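Local coordinates for protein NADP-dependent glyceraldehyde-3-phosphate dehydrogenase (Bacillus halodurans, PDB 3PRL) that probably catalyses the NADP-dependent, non-phosphorylating oxidation of glyceraldehyde 3-phosphate, as a member of the aldehyde dehydrogenase family, at residues S304-L309 / I394-D399; L77-D82 / A203-P208. All coordinates share one frame; numbering follows the deposited sequence.

Interaction 1 of 2, residues S304-L309 / I394-D399; sequences SVADQL and IIRVKD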
loop_
_atom_site.group_PDB
_atom_site.type_symbol
_atom_site.label_atom_id
_atom_site.label_comp_id
_atom_site.label_asym_id
_atom_site.label_seq_id
_atom_site.Cartn_x
_atom_site.Cartn_y
_atom_site.Cartn_z
ATOM N N SER D 304 21.097 32.514 -24.982
ATOM C CA SER D 304 20.663 32.415 -26.385
ATOM C C SER D 304 19.171 32.708 -26.622
ATOM O O SER D 304 18.742 32.912 -27.764
ATOM C CB SER D 304 21.026 31.040 -26.960
ATOM O OG SER D 304 20.417 29.986 -26.225
ATOM N N VAL D 305 18.394 32.733 -25.540
ATOM C CA VAL D 305 16.939 32.903 -25.609
ATOM C C VAL D 305 16.425 34.001 -24.676
ATOM O O VAL D 305 15.224 34.277 -24.645
ATOM C CB VAL D 305 16.179 31.568 -25.316
ATOM C CG1 VAL D 305 16.220 30.639 -26.523
ATOM C CG2 VAL D 305 16.752 30.868 -24.078
ATOM N N ALA D 306 17.343 34.634 -23.941
ATOM C CA ALA D 306 17.002 35.587 -22.879
ATOM C C ALA D 306 16.158 36.761 -23.352
ATOM O O ALA D 306 15.114 37.051 -22.770
ATOM C CB ALA D 306 18.275 36.085 -22.164
ATOM N N ASP D 307 16.620 37.423 -24.413
ATOM C CA ASP D 307 15.961 38.602 -24.965
ATOM C C ASP D 307 14.494 38.325 -25.276
ATOM O O ASP D 307 13.611 39.086 -24.871
ATOM C CB ASP D 307 16.675 39.079 -26.239
ATOM C CG ASP D 307 17.972 39.809 -25.952
ATOM O OD1 ASP D 307 18.336 39.977 -24.769
ATOM O OD2 ASP D 307 18.638 40.228 -26.924
ATOM N N GLN D 308 14.242 37.226 -25.980
ATOM C CA GLN D 308 12.892 36.922 -26.437
ATOM C C GLN D 308 11.917 36.614 -25.296
ATOM O O GLN D 308 10.790 37.083 -25.321
ATOM C CB GLN D 308 12.898 35.808 -27.492
ATOM C CG GLN D 308 11.557 35.620 -28.212
ATOM C CD GLN D 308 10.963 36.935 -28.721
ATOM O OE1 GLN D 308 11.347 37.441 -29.780
ATOM N NE2 GLN D 308 10.011 37.485 -27.967
ATOM N N LEU D 309 12.353 35.834 -24.305
ATOM C CA LEU D 309 11.500 35.502 -23.152
ATOM C C LEU D 309 11.161 36.745 -22.326
ATOM O O LEU D 309 10.000 36.985 -21.997
ATOM C CB LEU D 309 12.165 34.446 -22.266
ATOM C CG LEU D 309 11.447 34.111 -20.949
ATOM C CD1 LEU D 309 10.227 33.233 -21.205
ATOM C CD2 LEU D 309 12.397 33.475 -19.939
ATOM N N ILE D 394 15.122 38.703 -13.313
ATOM C CA ILE D 394 15.585 37.798 -14.352
ATOM C C ILE D 394 17.109 37.685 -14.234
ATOM O O ILE D 394 17.814 38.696 -14.094
ATOM C CB ILE D 394 15.140 38.248 -15.783
ATOM C CG1 ILE D 394 13.692 38.792 -15.798
ATOM C CG2 ILE D 394 15.346 37.125 -16.801
ATOM C CD1 ILE D 394 12.601 37.811 -15.380
ATOM N N ILE D 395 17.604 36.452 -14.245
ATOM C CA ILE D 395 19.028 36.215 -14.122
ATOM C C ILE D 395 19.511 35.538 -15.396
ATOM O O ILE D 395 19.106 34.425 -15.720
ATOM C CB ILE D 395 19.388 35.425 -12.829
ATOM C CG1 ILE D 395 19.034 36.254 -11.584
ATOM C CG2 ILE D 395 20.868 35.055 -12.812
ATOM C CD1 ILE D 395 19.013 35.473 -10.279
ATOM N N ARG D 396 20.340 36.253 -16.144
ATOM C CA ARG D 396 20.824 35.749 -17.421
ATOM C C ARG D 396 21.919 34.719 -17.141
ATOM O O ARG D 396 22.927 35.016 -16.499
ATOM C CB ARG D 396 21.318 36.887 -18.338
ATOM C CG ARG D 396 20.660 38.245 -18.086
ATOM C CD ARG D 396 20.469 39.042 -19.372
ATOM N NE ARG D 396 19.096 38.940 -19.880
ATOM C CZ ARG D 396 18.698 39.325 -21.091
ATOM N NH1 ARG D 396 19.560 39.828 -21.960
ATOM N NH2 ARG D 396 17.428 39.185 -21.441
ATOM N N VAL D 397 21.689 33.499 -17.603
ATOM C CA VAL D 397 22.575 32.376 -17.302
ATOM C C VAL D 397 23.150 31.777 -18.600
ATOM O O VAL D 397 22.626 32.034 -19.682
ATOM C CB VAL D 397 21.817 31.331 -16.436
ATOM C CG1 VAL D 397 22.623 30.084 -16.244
ATOM C CG2 VAL D 397 21.464 31.928 -15.084
ATOM N N LYS D 398 24.231 31.004 -18.488
ATOM C CA LYS D 398 24.859 30.370 -19.648
ATOM C C LYS D 398 24.265 28.996 -19.960
ATOM O O LYS D 398 24.049 28.665 -21.124
ATOM C CB LYS D 398 26.376 30.245 -19.455
ATOM C CG LYS D 398 27.197 30.466 -20.734
ATOM C CD LYS D 398 28.459 29.581 -20.801
ATOM C CE LYS D 398 29.341 29.678 -19.539
ATOM N NZ LYS D 398 30.375 28.600 -19.469
ATOM N N ASP D 399 24.032 28.192 -18.926
ATOM C CA ASP D 399 23.522 26.845 -19.119
ATOM C C ASP D 399 22.683 26.364 -17.939
ATOM O O ASP D 399 22.465 27.108 -16.975
ATOM C CB ASP D 399 24.677 25.875 -19.403
ATOM C CG ASP D 399 25.807 25.986 -18.391
ATOM O OD1 ASP D 399 25.557 26.351 -17.227
ATOM O OD2 ASP D 399 26.961 25.701 -18.763
#

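Interaction 2 of 2, residues L77-D82 / A203-P208; sequences LYAWAD and ADAGAP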
loop_
_atom_site.group_PDB
_atom_site.type_symbol
_atom_site.label_atom_id
_atom_site.label_comp_id
_atom_site.label_asym_id
_atom_site.label_seq_id
_atom_site.Cartn_x
_atom_site.Cartn_y
_atom_site.Cartn_z
ATOM N N LEU D 77 -16.959 16.625 8.901
ATOM C CA LEU D 77 -16.155 17.305 7.901
ATOM C C LEU D 77 -17.006 17.657 6.693
ATOM O O LEU D 77 -17.021 18.808 6.293
ATOM C CB LEU D 77 -14.909 16.488 7.516
ATOM C CG LEU D 77 -13.627 16.796 8.299
ATOM C CD1 LEU D 77 -13.765 16.552 9.803
ATOM C CD2 LEU D 77 -12.428 16.008 7.732
ATOM N N TYR D 78 -17.712 16.658 6.150
ATOM C CA TYR D 78 -18.658 16.840 5.055
ATOM C C TYR D 78 -19.576 18.026 5.355
ATOM O O TYR D 78 -19.725 18.923 4.535
ATOM C CB TYR D 78 -19.525 15.582 4.843
ATOM C CG TYR D 78 -18.811 14.333 4.343
ATOM C CD1 TYR D 78 -17.598 14.414 3.673
ATOM C CD2 TYR D 78 -19.385 13.072 4.503
ATOM C CE1 TYR D 78 -16.954 13.279 3.204
ATOM C CE2 TYR D 78 -18.749 11.925 4.036
ATOM C CZ TYR D 78 -17.530 12.037 3.389
ATOM O OH TYR D 78 -16.887 10.911 2.919
ATOM N N ALA D 79 -20.180 18.019 6.551
ATOM C CA ALA D 79 -21.124 19.077 6.981
ATOM C C ALA D 79 -20.481 20.456 7.012
ATOM O O ALA D 79 -21.079 21.443 6.583
ATOM C CB ALA D 79 -21.723 18.754 8.349
ATOM N N TRP D 80 -19.248 20.506 7.507
ATOM C CA TRP D 80 -18.492 21.748 7.571
ATOM C C TRP D 80 -18.223 22.250 6.158
ATOM O O TRP D 80 -18.409 23.422 5.878
ATOM C CB TRP D 80 -17.190 21.495 8.332
ATOM C CG TRP D 80 -16.246 22.644 8.466
ATOM C CD1 TRP D 80 -16.543 23.980 8.459
ATOM C CD2 TRP D 80 -14.836 22.550 8.682
ATOM N NE1 TRP D 80 -15.402 24.716 8.642
ATOM C CE2 TRP D 80 -14.339 23.864 8.784
ATOM C CE3 TRP D 80 -13.947 21.475 8.812
ATOM C CZ2 TRP D 80 -12.986 24.137 8.994
ATOM C CZ3 TRP D 80 -12.609 21.743 9.012
ATOM C CH2 TRP D 80 -12.140 23.062 9.110
ATOM N N ALA D 81 -17.799 21.340 5.279
ATOM C CA ALA D 81 -17.496 21.663 3.883
ATOM C C ALA D 81 -18.720 22.234 3.184
ATOM O O ALA D 81 -18.618 23.254 2.481
ATOM C CB ALA D 81 -17.000 20.452 3.157
ATOM N N ASP D 82 -19.865 21.580 3.383
ATOM C CA ASP D 82 -21.126 22.052 2.803
ATOM C C ASP D 82 -21.444 23.486 3.226
ATOM O O ASP D 82 -21.742 24.334 2.382
ATOM C CB ASP D 82 -22.297 21.122 3.168
ATOM C CG ASP D 82 -22.059 19.670 2.755
ATOM O OD1 ASP D 82 -21.041 19.365 2.095
ATOM O OD2 ASP D 82 -22.901 18.821 3.103
ATOM N N ALA D 203 -18.671 24.867 13.884
ATOM C CA ALA D 203 -19.560 24.888 15.040
ATOM C C ALA D 203 -21.013 24.685 14.625
ATOM O O ALA D 203 -21.720 23.882 15.228
ATOM C CB ALA D 203 -19.401 26.217 15.798
ATOM N N ASP D 204 -21.447 25.414 13.595
ATOM C CA ASP D 204 -22.827 25.334 13.090
ATOM C C ASP D 204 -23.074 23.976 12.411
ATOM O O ASP D 204 -24.219 23.575 12.187
ATOM C CB ASP D 204 -23.139 26.485 12.106
ATOM C CG ASP D 204 -23.097 27.889 12.757
ATOM O OD1 ASP D 204 -23.008 28.015 14.004
ATOM O OD2 ASP D 204 -23.152 28.885 11.997
ATOM N N ALA D 205 -21.983 23.288 12.082
ATOM C CA ALA D 205 -22.025 21.955 11.482
ATOM C C ALA D 205 -22.201 20.880 12.544
ATOM O O ALA D 205 -22.435 19.709 12.220
ATOM C CB ALA D 205 -20.749 21.702 10.676
ATOM N N GLY D 206 -22.079 21.281 13.806
ATOM C CA GLY D 206 -22.249 20.357 14.929
ATOM C C GLY D 206 -20.972 19.836 15.574
ATOM O O GLY D 206 -20.964 18.736 16.113
ATOM N N ALA D 207 -19.890 20.609 15.542
ATOM C CA ALA D 207 -18.665 20.202 16.238
ATOM C C ALA D 207 -18.943 20.053 17.733
ATOM O O ALA D 207 -19.468 20.979 18.352
ATOM C CB ALA D 207 -17.562 21.206 16.016
ATOM N N PRO D 208 -18.637 18.874 18.311
ATOM C CA PRO D 208 -18.787 18.768 19.769
ATOM C C PRO D 208 -17.858 19.741 20.498
ATOM O O PRO D 208 -16.860 20.187 19.928
ATOM C CB PRO D 208 -18.412 17.314 20.061
ATOM C CG PRO D 208 -18.708 16.585 18.786
ATOM C CD PRO D 208 -18.424 17.558 17.675
#

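Interaction 1 of 2, residues S304-L309 / I394-D399
Arg396 and Asp307 form the polar half of this contact, a salt bridge between the strand and the first turns of the helix. Arg396 NH1 donates to Asp307 OD1 at 3.1 Å with an N-H...O angle of 159°. The carboxylate oxygen lies at the edge of the guanidinium, close to its plane, and is met nearly along its own C-O direction; the two flat groups are tilted by only 26°, although the side chains cross at about a right angle. Two bends in the arginine chain, at chi2 and at chi3 (100°), carry its end to the helix. A long, weak ion pair from Arg396 NE to Asp374 OD1 gives the guanidinium a second acidic neighbour.

The helix 303-317 follows directly on strand 296-302, which pairs in parallel with strand 391-397. The contact joins the start of this helix to the neighbouring parallel strand, in the catalytic domain of the aldehyde dehydrogenase fold.

The apolar half is supplied by Ala306. Its methyl group points toward the strand and lies over one face of the guanidinium, displaced toward the rim, with Ala306 CB 3.3 Å from Arg396 NH2 and 3.4 Å from Arg396 CZ. The guanidinium is in tight contact with the helix at this alanine; the CA atoms of Ala306 and Arg396 are 6.7 Å apart.

Interaction 2 of 2, residues L77-D82 / A203-P208
The methyl group of Ala205 packs against the backbone and CB atoms of Ala79 and Trp80 by van der Waals contact, without polar bonds between the two segments. Ala205 CB lies 3.9 Å from Ala79 CB, both methyl groups pointing toward the opposing segment. It also rests on the helix backbone, with Ala205 CB 3.7 Å from Trp80 N, and reaches the root of the indole side chain, where Ala205 CB and Trp80 CB are 4.3 Å apart. The backbones come very near: the CA atoms of Trp80 and Ala205 are separated by 5.3 Å.

The polar side-chain bonds are made to residues outside the two segments. The indole swings away from the backbone N of its own residue (chi1 178°), and Trp80 NE1 donates to the carbonyl O of Met198, tying the ring to helix 192-204. Asp204 forms a salt bridge with Arg87, just past the end of helix 70-86.

The turn that presents Ala205 is a Schellman motif, with two backbone bonds back into the last turn, one of them Gly206 N to Ala203 O at 3.0 Å. At the positive phi of Gly206 (101°) a CB would be jammed against the carbonyl O of Ala205.

Ala205 is flanked by Leu76 and Leu83 on the same face of helix 70-86. Trp80 reaches Ala201 and Leu202 of helix 192-204 and Ala170 of helix 167-178, while Leu77 packs on helices 103-124 and 167-178, so helix 70-86 lies among the helices of the coenzyme-binding domain.

How the interactions relate
Interactions 1 and 2 lie on opposite sides of the chain's centre, about 51 Å apart between centres, and share no secondary-structure element. Both are small and partly buried: interaction 1 runs from buried Ala306 out to exposed Asp307, whereas interaction 2 sets buried Trp80 beside partly exposed alanines. Interaction 1 relies on charge between a helix and a strand, away from the annotated coenzyme sites. Interaction 2 joins two helices by methyl contacts, its side-chain polar bonds going to residues outside the segments; the side chain of Trp80 is about 10 Å from that of Ser160, an NADP(+)-binding residue. In both an alanine methyl makes the close contact, against a guanidinium in interaction 1 and a helix backbone in interaction 2.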